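Local coordinates for DCN1-like protein 3 (Homo sapiens, PDB 4GBA) that promotes cullin neddylation by helping transfer NEDD8 from N-terminally acetylated E2 enzymes to cullin-RBX complexes through its DCUN1 domain, at residues 33-38 with 74-79; 138-143 with 191-196; 172-177 with 196-201. All coordinates share one frame; numbering follows the deposited sequence.

Overall arrangement
The modelled chain is essentially the DCUN1 domain, a mostly helical fold, and the three contacts lie towards its two ends. Contact 1 joins the end of helix 25-34 to the start of helix 76-89 and is complete before the other two begin. Its centre lies about 38 Å from that of contact 2 and about 43 Å from that of contact 3, across the centre of the chain. Contacts 2 and 3, with centres about 8 Å apart, alternate along the sequence and share helix 185-199, with E196 common to both. This last helix thus joins helix 138-147 and the 172-177 loop into one end of the chain, on the far side of its centre from contact 1.

Contact 1 (33-38 with 74-79)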
loop_
_atom_site.group_PDB
_atom_site.type_symbol
_atom_site.label_atom_id
_atom_site.label_comp_id
_atom_site.label_asym_id
_atom_site.label_seq_id
_atom_site.Cartn_x
_atom_site.Cartn_y
_atom_site.Cartn_z
ATOM N N ASN A 33 -10.266 12.970 7.717
ATOM C CA ASN A 33 -10.219 14.108 8.624
ATOM C C ASN A 33 -10.929 13.800 9.951
ATOM O O ASN A 33 -10.369 14.029 11.020
ATOM C CB ASN A 33 -10.791 15.367 7.969
ATOM C CG ASN A 33 -10.749 16.569 8.895
ATOM O OD1 ASN A 33 -9.680 17.063 9.235
ATOM N ND2 ASN A 33 -11.913 17.040 9.305
ATOM N N ASP A 34 -12.143 13.259 9.882
ATOM C CA ASP A 34 -12.867 12.871 11.093
ATOM C C ASP A 34 -12.134 11.810 11.913
ATOM O O ASP A 34 -12.136 11.855 13.136
ATOM C CB ASP A 34 -14.274 12.403 10.754
ATOM C CG ASP A 34 -15.161 13.534 10.280
ATOM O OD1 ASP A 34 -14.825 14.708 10.551
ATOM O OD2 ASP A 34 -16.198 13.256 9.650
ATOM N N LEU A 35 -11.504 10.856 11.235
ATOM C CA LEU A 35 -10.664 9.868 11.911
ATOM C C LEU A 35 -9.394 10.484 12.496
ATOM O O LEU A 35 -8.670 9.817 13.229
ATOM C CB LEU A 35 -10.289 8.748 10.950
ATOM C CG LEU A 35 -11.427 7.875 10.427
ATOM C CD1 LEU A 35 -10.916 7.014 9.296
ATOM C CD2 LEU A 35 -12.017 7.007 11.537
ATOM N N CYS A 36 -9.110 11.741 12.140
ATOM C CA CYS A 36 -7.914 12.428 12.618
ATOM C C CYS A 36 -6.666 11.734 12.138
ATOM O O CYS A 36 -5.695 11.556 12.882
ATOM C CB CYS A 36 -7.921 12.491 14.139
ATOM S SG CYS A 36 -9.180 13.623 14.717
ATOM N N VAL A 37 -6.698 11.367 10.866
ATOM C CA VAL A 37 -5.668 10.543 10.270
ATOM C C VAL A 37 -5.228 11.203 8.958
ATOM O O VAL A 37 -6.062 11.688 8.193
ATOM C CB VAL A 37 -6.236 9.090 10.069
ATOM C CG1 VAL A 37 -6.144 8.623 8.647
ATOM C CG2 VAL A 37 -5.575 8.113 11.035
ATOM N N ASP A 38 -3.925 11.263 8.705
ATOM C CA ASP A 38 -3.470 11.720 7.398
ATOM C C ASP A 38 -3.943 10.675 6.386
ATOM O O ASP A 38 -3.769 9.486 6.615
ATOM C CB ASP A 38 -1.944 11.896 7.365
ATOM C CG ASP A 38 -1.435 12.400 6.010
ATOM O OD1 ASP A 38 -0.691 13.416 5.962
ATOM O OD2 ASP A 38 -1.768 11.769 4.984
ATOM N N ASP A 74 -19.668 1.098 13.770
ATOM C CA ASP A 74 -20.681 1.831 13.030
ATOM C C ASP A 74 -20.483 3.335 13.290
ATOM O O ASP A 74 -21.389 4.151 13.091
ATOM C CB ASP A 74 -22.088 1.366 13.408
ATOM C CG ASP A 74 -22.414 1.607 14.880
ATOM O OD1 ASP A 74 -21.592 2.217 15.610
ATOM O OD2 ASP A 74 -23.523 1.214 15.309
ATOM N N SER A 75 -19.286 3.693 13.739
ATOM C CA SER A 75 -19.010 5.083 14.084
ATOM C C SER A 75 -17.537 5.436 13.921
ATOM O O SER A 75 -16.669 4.557 13.940
ATOM C CB SER A 75 -19.428 5.362 15.529
ATOM O OG SER A 75 -18.415 4.921 16.416
ATOM N N ILE A 76 -17.274 6.731 13.783
ATOM C CA ILE A 76 -15.920 7.262 13.698
ATOM C C ILE A 76 -15.088 6.859 14.917
ATOM O O ILE A 76 -13.929 6.425 14.791
ATOM C CB ILE A 76 -15.941 8.810 13.570
ATOM C CG1 ILE A 76 -16.460 9.222 12.195
ATOM C CG2 ILE A 76 -14.559 9.383 13.804
ATOM C CD1 ILE A 76 -15.569 8.735 11.036
ATOM N N ASP A 77 -15.684 7.000 16.101
ATOM C CA ASP A 77 -15.005 6.631 17.339
ATOM C C ASP A 77 -14.773 5.132 17.462
ATOM O O ASP A 77 -13.764 4.703 18.018
ATOM C CB ASP A 77 -15.755 7.169 18.561
ATOM C CG ASP A 77 -15.266 8.551 18.980
ATOM O OD1 ASP A 77 -14.719 9.292 18.129
ATOM O OD2 ASP A 77 -15.418 8.888 20.167
ATOM N N GLY A 78 -15.697 4.342 16.927
ATOM C CA GLY A 78 -15.554 2.899 16.936
ATOM C C GLY A 78 -14.409 2.443 16.052
ATOM O O GLY A 78 -13.633 1.576 16.439
ATOM N N ILE A 79 -14.309 3.024 14.858
ATOM C CA ILE A 79 -13.208 2.719 13.952
ATOM C C ILE A 79 -11.862 3.058 14.586
ATOM O O ILE A 79 -10.954 2.230 14.592
ATOM C CB ILE A 79 -13.362 3.441 12.588
ATOM C CG1 ILE A 79 -14.605 2.931 11.863
ATOM C CG2 ILE A 79 -12.130 3.204 11.720
ATOM C CD1 ILE A 79 -15.173 3.854 10.858
#
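I76 reaches across to the end of helix 25-34 with two separate branches. Its CG2 faces the D34 carbonyl, 3.5 Å from D34 O, while CD1 approaches both the D34 side chain, at 3.9 Å from D34 CB, and L35, at 4.0 Å from L35 CD2. The first torsion separates the branches, with CG1 beside the backbone N (chi1 -71°) and CG2 anti to it; a bend at the second (chi2 -62°) then sets CD1. The L35 CB points along the contact rather than at it, and the CD2 end of the side chain comes nearer to helix 76-89. This CD2 rests against I79 CG2 at 3.8 Å, the two side chains crossing at about a right angle, and also touches I76 O. No hydrogen bond joins the segments; the contact is mainly apolar, and the polar end of D34 turns instead to the hydroxyl of Y15. Both helix ends carry a capping feature. C36, with positive phi, closes helix 25-34 in a Schellman motif, and S75 OG, at the N-cap, accepts a hydrogen bond from G78 N (2.8 Å) at the start of helix 76-89. L47 of helix 42-50 touches both L35 and I79, F31 of helix 25-34 packs on I76 and I79, and L11 of helix 7-13 touches I76, so the two helix ends meet within a cluster of four helices.

Contact 2 (138-143 with 191-196)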
loop_
_atom_site.group_PDB
_atom_site.type_symbol
_atom_site.label_atom_id
_atom_site.label_comp_id
_atom_site.label_asym_id
_atom_site.label_seq_id
_atom_site.Cartn_x
_atom_site.Cartn_y
_atom_site.Cartn_z
ATOM N N LEU A 138 15.378 -2.268 2.329
ATOM C CA LEU A 138 14.329 -1.376 1.829
ATOM C C LEU A 138 14.777 0.070 1.536
ATOM O O LEU A 138 14.393 0.642 0.512
ATOM C CB LEU A 138 13.124 -1.378 2.778
ATOM C CG LEU A 138 11.921 -0.502 2.413
ATOM C CD1 LEU A 138 11.243 -0.994 1.138
ATOM C CD2 LEU A 138 10.931 -0.485 3.551
ATOM N N ASP A 139 15.562 0.667 2.434
ATOM C CA ASP A 139 16.002 2.053 2.244
ATOM C C ASP A 139 16.747 2.246 0.921
ATOM O O ASP A 139 16.446 3.176 0.163
ATOM C CB ASP A 139 16.875 2.543 3.413
ATOM C CG ASP A 139 16.117 2.603 4.743
ATOM O OD1 ASP A 139 14.896 2.901 4.748
ATOM O OD2 ASP A 139 16.755 2.355 5.795
ATOM N N GLN A 140 17.716 1.373 0.646
ATOM C CA GLN A 140 18.510 1.487 -0.579
ATOM C C GLN A 140 17.708 1.103 -1.818
ATOM O O GLN A 140 17.853 1.713 -2.881
ATOM C CB GLN A 140 19.784 0.646 -0.491
ATOM C CG GLN A 140 20.772 1.137 0.556
ATOM C CD GLN A 140 21.041 2.644 0.478
ATOM O OE1 GLN A 140 20.906 3.271 -0.580
ATOM N NE2 GLN A 140 21.419 3.229 1.613
ATOM N N TRP A 141 16.858 0.092 -1.675
ATOM C CA TRP A 141 15.996 -0.323 -2.765
ATOM C C TRP A 141 15.141 0.856 -3.224
ATOM O O TRP A 141 14.941 1.049 -4.417
ATOM C CB TRP A 141 15.131 -1.527 -2.347
ATOM C CG TRP A 141 13.960 -1.815 -3.262
ATOM C CD1 TRP A 141 12.653 -1.505 -3.035
ATOM C CD2 TRP A 141 14.001 -2.456 -4.543
ATOM N NE1 TRP A 141 11.873 -1.911 -4.089
ATOM C CE2 TRP A 141 12.676 -2.505 -5.033
ATOM C CE3 TRP A 141 15.027 -2.999 -5.328
ATOM C CZ2 TRP A 141 12.343 -3.077 -6.267
ATOM C CZ3 TRP A 141 14.699 -3.563 -6.552
ATOM C CH2 TRP A 141 13.367 -3.596 -7.012
ATOM N N LEU A 142 14.647 1.649 -2.276
ATOM C CA LEU A 142 13.801 2.792 -2.614
ATOM C C LEU A 142 14.611 3.991 -3.128
ATOM O O LEU A 142 14.098 4.800 -3.909
ATOM C CB LEU A 142 12.905 3.202 -1.427
ATOM C CG LEU A 142 11.868 2.200 -0.892
ATOM C CD1 LEU A 142 11.302 2.682 0.440
ATOM C CD2 LEU A 142 10.734 1.899 -1.890
ATOM N N ASN A 143 15.861 4.115 -2.677
ATOM C CA ASN A 143 16.782 5.109 -3.237
ATOM C C ASN A 143 17.070 4.777 -4.684
ATOM O O ASN A 143 17.058 5.650 -5.553
ATOM C CB ASN A 143 18.105 5.141 -2.471
ATOM C CG ASN A 143 17.972 5.776 -1.099
ATOM O OD1 ASN A 143 17.056 6.568 -0.845
ATOM N ND2 ASN A 143 18.898 5.438 -0.205
ATOM N N VAL A 191 21.211 -4.766 -7.301
ATOM C CA VAL A 191 22.375 -5.266 -6.595
ATOM C C VAL A 191 23.655 -4.621 -7.138
ATOM O O VAL A 191 24.547 -4.255 -6.373
ATOM C CB VAL A 191 22.438 -6.802 -6.635
ATOM C CG1 VAL A 191 23.825 -7.294 -6.262
ATOM C CG2 VAL A 191 21.383 -7.390 -5.692
ATOM N N GLU A 192 23.730 -4.464 -8.456
ATOM C CA GLU A 192 24.877 -3.805 -9.075
ATOM C C GLU A 192 24.957 -2.365 -8.585
ATOM O O GLU A 192 25.970 -1.945 -8.015
ATOM C CB GLU A 192 24.794 -3.847 -10.611
ATOM C CG GLU A 192 24.634 -5.256 -11.215
ATOM C CD GLU A 192 25.648 -6.277 -10.674
ATOM O OE1 GLU A 192 26.557 -6.685 -11.436
ATOM O OE2 GLU A 192 25.530 -6.685 -9.492
ATOM N N TRP A 193 23.876 -1.621 -8.807
ATOM C CA TRP A 193 23.764 -0.249 -8.331
ATOM C C TRP A 193 24.145 -0.110 -6.858
ATOM O O TRP A 193 24.752 0.881 -6.452
ATOM C CB TRP A 193 22.342 0.252 -8.546
ATOM C CG TRP A 193 22.079 1.650 -8.023
ATOM C CD1 TRP A 193 22.111 2.817 -8.743
ATOM C CD2 TRP A 193 21.716 2.022 -6.679
ATOM N NE1 TRP A 193 21.799 3.885 -7.932
ATOM C CE2 TRP A 193 21.550 3.423 -6.657
ATOM C CE3 TRP A 193 21.517 1.306 -5.488
ATOM C CZ2 TRP A 193 21.197 4.124 -5.501
ATOM C CZ3 TRP A 193 21.171 2.004 -4.334
ATOM C CH2 TRP A 193 21.012 3.395 -4.349
ATOM N N GLU A 194 23.790 -1.109 -6.064
ATOM C CA GLU A 194 24.035 -1.063 -4.631
ATOM C C GLU A 194 25.480 -1.422 -4.293
ATOM O O GLU A 194 26.018 -0.969 -3.278
ATOM C CB GLU A 194 23.061 -1.979 -3.891
ATOM C CG GLU A 194 23.393 -2.183 -2.424
ATOM C CD GLU A 194 23.238 -0.913 -1.598
ATOM O OE1 GLU A 194 22.827 0.122 -2.172
ATOM O OE2 GLU A 194 23.523 -0.952 -0.378
ATOM N N MET A 195 26.105 -2.242 -5.135
ATOM C CA MET A 195 27.545 -2.493 -5.024
ATOM C C MET A 195 28.337 -1.225 -5.354
ATOM O O MET A 195 29.295 -0.881 -4.667
ATOM C CB MET A 195 27.986 -3.642 -5.943
ATOM C CG MET A 195 27.562 -5.014 -5.457
ATOM S SD MET A 195 27.799 -5.154 -3.674
ATOM C CE MET A 195 29.483 -5.756 -3.554
ATOM N N GLU A 196 27.927 -0.532 -6.408
ATOM C CA GLU A 196 28.596 0.699 -6.798
ATOM C C GLU A 196 28.512 1.764 -5.709
ATOM O O GLU A 196 29.502 2.446 -5.435
ATOM C CB GLU A 196 28.043 1.243 -8.118
ATOM C CG GLU A 196 28.426 2.694 -8.394
ATOM C CD GLU A 196 29.938 2.925 -8.389
ATOM O OE1 GLU A 196 30.686 1.995 -8.770
ATOM O OE2 GLU A 196 30.375 4.036 -7.999
#
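E194 OE2 is held by two arginines of the next turn, R197 through NH1 and R198 through NE, and the carboxylate so fixed lies across the aliphatic part of Q140. E194 OE1 comes 3.5 Å from Q140 CB, and E194 OE2 is 3.6 Å from Q140 CG. A bend in the glutamate chain (chi2 67°) brings the group there, and the two side chains cross at about a right angle. The contact is made where helices 138-147 and 185-199 pass nearly perpendicular, the axes of their short segments 10.4 Å apart at 103°, within the cullin-binding region of the DCUN1 domain, a family placed in the EF-hand clan. Beside the carboxylate, the six-membered ring of W193 meets the other helix obliquely: its CZ3 is 3.6 Å from Q140 O and its CH2 3.9 Å from N143 CB. The indole NE1 bonds to E147 OE2, and F144 meets the W193 ring edge-to-face. A bend at chi2 turns the Q140 amide toward W193; Q140 OE1 lies 3.8 Å from W193 CH2. This OE1 accepts a nearly straight hydrogen bond (167°) from N143 ND2 at 3.0 Å. N143 ND2 stands well above the Q140 carbonyl plane, while Q140 OE1 lies close to the plane of the N143 amide.

Contact 3 (172-177 with 196-201); sequences PDLSNY and ERRKRE
R198 reaches P172 and L174 from helix 185-199. Its chain runs extended from CG to NE, with CG beside the backbone N (chi1 -75°), which carries the guanidinium across to the loop. P172 O lies at the edge of that group, near its plane, and accepts two weak hydrogen bonds, from R198 NH1 at 3.4 Å and from R198 NH2 at 3.5 Å. These are secondary to the salt bridge from R198 NE to E194, the stronger hold on the side chain. L174 CD2 sits over one face of the guanidinium, 3.9 Å above its plane, and L174 CD1 touches R198 NH2 at 3.3 Å. The loop links helix 157-169 to helix 185-199 in the DCUN1 domain, and turns shape it here: P172 follows a cis peptide, D173 OD1 accepts a hydrogen bond from S175 N at 2.6 Å in an Asx turn, and L174 to Y177 form a type I beta turn. S175 N meets D173 OD1 from above the carboxylate plane. L174 also packs on M195, one turn before R198 on the same helix. Further along the second segment, R200 N bonds to E196 O at 2.9 Å.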
loop_
_atom_site.group_PDB
_atom_site.type_symbol
_atom_site.label_atom_id
_atom_site.label_comp_id
_atom_site.label_asym_id
_atom_site.label_seq_id
_atom_site.Cartn_x
_atom_site.Cartn_y
_atom_site.Cartn_z
ATOM N N PRO A 172 21.444 -7.763 5.489
ATOM C CA PRO A 172 22.191 -6.601 4.977
ATOM C C PRO A 172 23.433 -6.935 4.144
ATOM O O PRO A 172 23.892 -6.095 3.354
ATOM C CB PRO A 172 22.622 -5.884 6.259
ATOM C CG PRO A 172 22.709 -6.975 7.280
ATOM C CD PRO A 172 21.587 -7.921 6.948
ATOM N N ASP A 173 23.961 -8.143 4.322
ATOM C CA ASP A 173 25.251 -8.529 3.743
ATOM C C ASP A 173 25.258 -8.727 2.215
ATOM O O ASP A 173 26.282 -8.487 1.555
ATOM C CB ASP A 173 25.768 -9.793 4.435
ATOM C CG ASP A 173 24.733 -10.907 4.457
ATOM O OD1 ASP A 173 24.035 -11.092 3.432
ATOM O OD2 ASP A 173 24.609 -11.590 5.500
ATOM N N LEU A 174 24.125 -9.161 1.660
ATOM C CA LEU A 174 24.047 -9.540 0.244
ATOM C C LEU A 174 24.701 -10.895 -0.007
ATOM O O LEU A 174 24.890 -11.292 -1.157
ATOM C CB LEU A 174 24.718 -8.497 -0.652
ATOM C CG LEU A 174 23.896 -7.271 -1.033
ATOM C CD1 LEU A 174 23.364 -6.605 0.216
ATOM C CD2 LEU A 174 24.710 -6.286 -1.875
ATOM N N SER A 175 25.054 -11.600 1.063
ATOM C CA SER A 175 25.855 -12.811 0.927
ATOM C C SER A 175 25.078 -13.952 0.269
ATOM O O SER A 175 25.683 -14.870 -0.294
ATOM C CB SER A 175 26.460 -13.244 2.278
ATOM O OG SER A 175 25.542 -13.981 3.079
ATOM N N ASN A 176 23.746 -13.880 0.323
ATOM C CA ASN A 176 22.897 -14.930 -0.238
ATOM C C ASN A 176 22.378 -14.603 -1.635
ATOM O O ASN A 176 21.569 -15.346 -2.185
ATOM C CB ASN A 176 21.715 -15.240 0.683
ATOM C CG ASN A 176 22.144 -15.555 2.095
ATOM O OD1 ASN A 176 22.789 -16.573 2.337
ATOM N ND2 ASN A 176 21.781 -14.688 3.043
ATOM N N TYR A 177 22.836 -13.495 -2.209
ATOM C CA TYR A 177 22.419 -13.133 -3.563
ATOM C C TYR A 177 23.186 -13.892 -4.648
ATOM O O TYR A 177 24.419 -13.902 -4.658
ATOM C CB TYR A 177 22.543 -11.623 -3.822
ATOM C CG TYR A 177 22.126 -11.265 -5.233
ATOM C CD1 TYR A 177 20.785 -11.201 -5.576
ATOM C CD2 TYR A 177 23.070 -11.030 -6.226
ATOM C CE1 TYR A 177 20.386 -10.902 -6.856
ATOM C CE2 TYR A 177 22.678 -10.724 -7.522
ATOM C CZ TYR A 177 21.331 -10.661 -7.827
ATOM O OH TYR A 177 20.902 -10.368 -9.102
ATOM N N GLU A 196 27.927 -0.532 -6.408
ATOM C CA GLU A 196 28.596 0.699 -6.798
ATOM C C GLU A 196 28.512 1.764 -5.709
ATOM O O GLU A 196 29.502 2.446 -5.435
ATOM C CB GLU A 196 28.043 1.243 -8.118
ATOM C CG GLU A 196 28.426 2.694 -8.394
ATOM C CD GLU A 196 29.938 2.925 -8.389
ATOM O OE1 GLU A 196 30.686 1.995 -8.770
ATOM O OE2 GLU A 196 30.375 4.036 -7.999
ATOM N N ARG A 197 27.345 1.920 -5.087
ATOM C CA ARG A 197 27.222 2.959 -4.073
ATOM C C ARG A 197 28.025 2.631 -2.818
ATOM O O ARG A 197 28.534 3.528 -2.157
ATOM C CB ARG A 197 25.764 3.287 -3.738
ATOM C CG ARG A 197 25.044 2.226 -2.950
ATOM C CD ARG A 197 23.961 2.856 -2.107
ATOM N NE ARG A 197 24.541 3.559 -0.978
ATOM C CZ ARG A 197 24.802 2.987 0.194
ATOM N NH1 ARG A 197 24.532 1.705 0.376
ATOM N NH2 ARG A 197 25.332 3.696 1.183
ATOM N N ARG A 198 28.157 1.352 -2.498
ATOM C CA ARG A 198 29.028 0.964 -1.396
ATOM C C ARG A 198 30.489 1.305 -1.701
ATOM O O ARG A 198 31.237 1.722 -0.809
ATOM C CB ARG A 198 28.852 -0.513 -1.056
ATOM C CG ARG A 198 27.562 -0.767 -0.309
ATOM C CD ARG A 198 27.263 -2.231 -0.106
ATOM N NE ARG A 198 25.838 -2.411 0.152
ATOM C CZ ARG A 198 25.320 -3.401 0.870
ATOM N NH1 ARG A 198 26.111 -4.316 1.418
ATOM N NH2 ARG A 198 24.004 -3.473 1.045
ATOM N N LYS A 199 30.886 1.141 -2.963
ATOM C CA LYS A 199 32.207 1.571 -3.417
ATOM C C LYS A 199 32.365 3.081 -3.235
ATOM O O LYS A 199 33.152 3.529 -2.397
ATOM C CB LYS A 199 32.438 1.186 -4.883
ATOM N N ARG A 200 31.602 3.861 -4.003
ATOM C CA ARG A 200 31.634 5.321 -3.896
ATOM C C ARG A 200 31.420 5.825 -2.460
ATOM O O ARG A 200 31.544 7.022 -2.201
ATOM C CB ARG A 200 30.615 5.965 -4.842
ATOM N N GLU A 201 31.099 4.926 -1.532
ATOM C CA GLU A 201 30.975 5.308 -0.124
ATOM C C GLU A 201 32.271 5.032 0.639
ATOM O O GLU A 201 32.322 4.165 1.509
ATOM C CB GLU A 201 29.795 4.595 0.545
#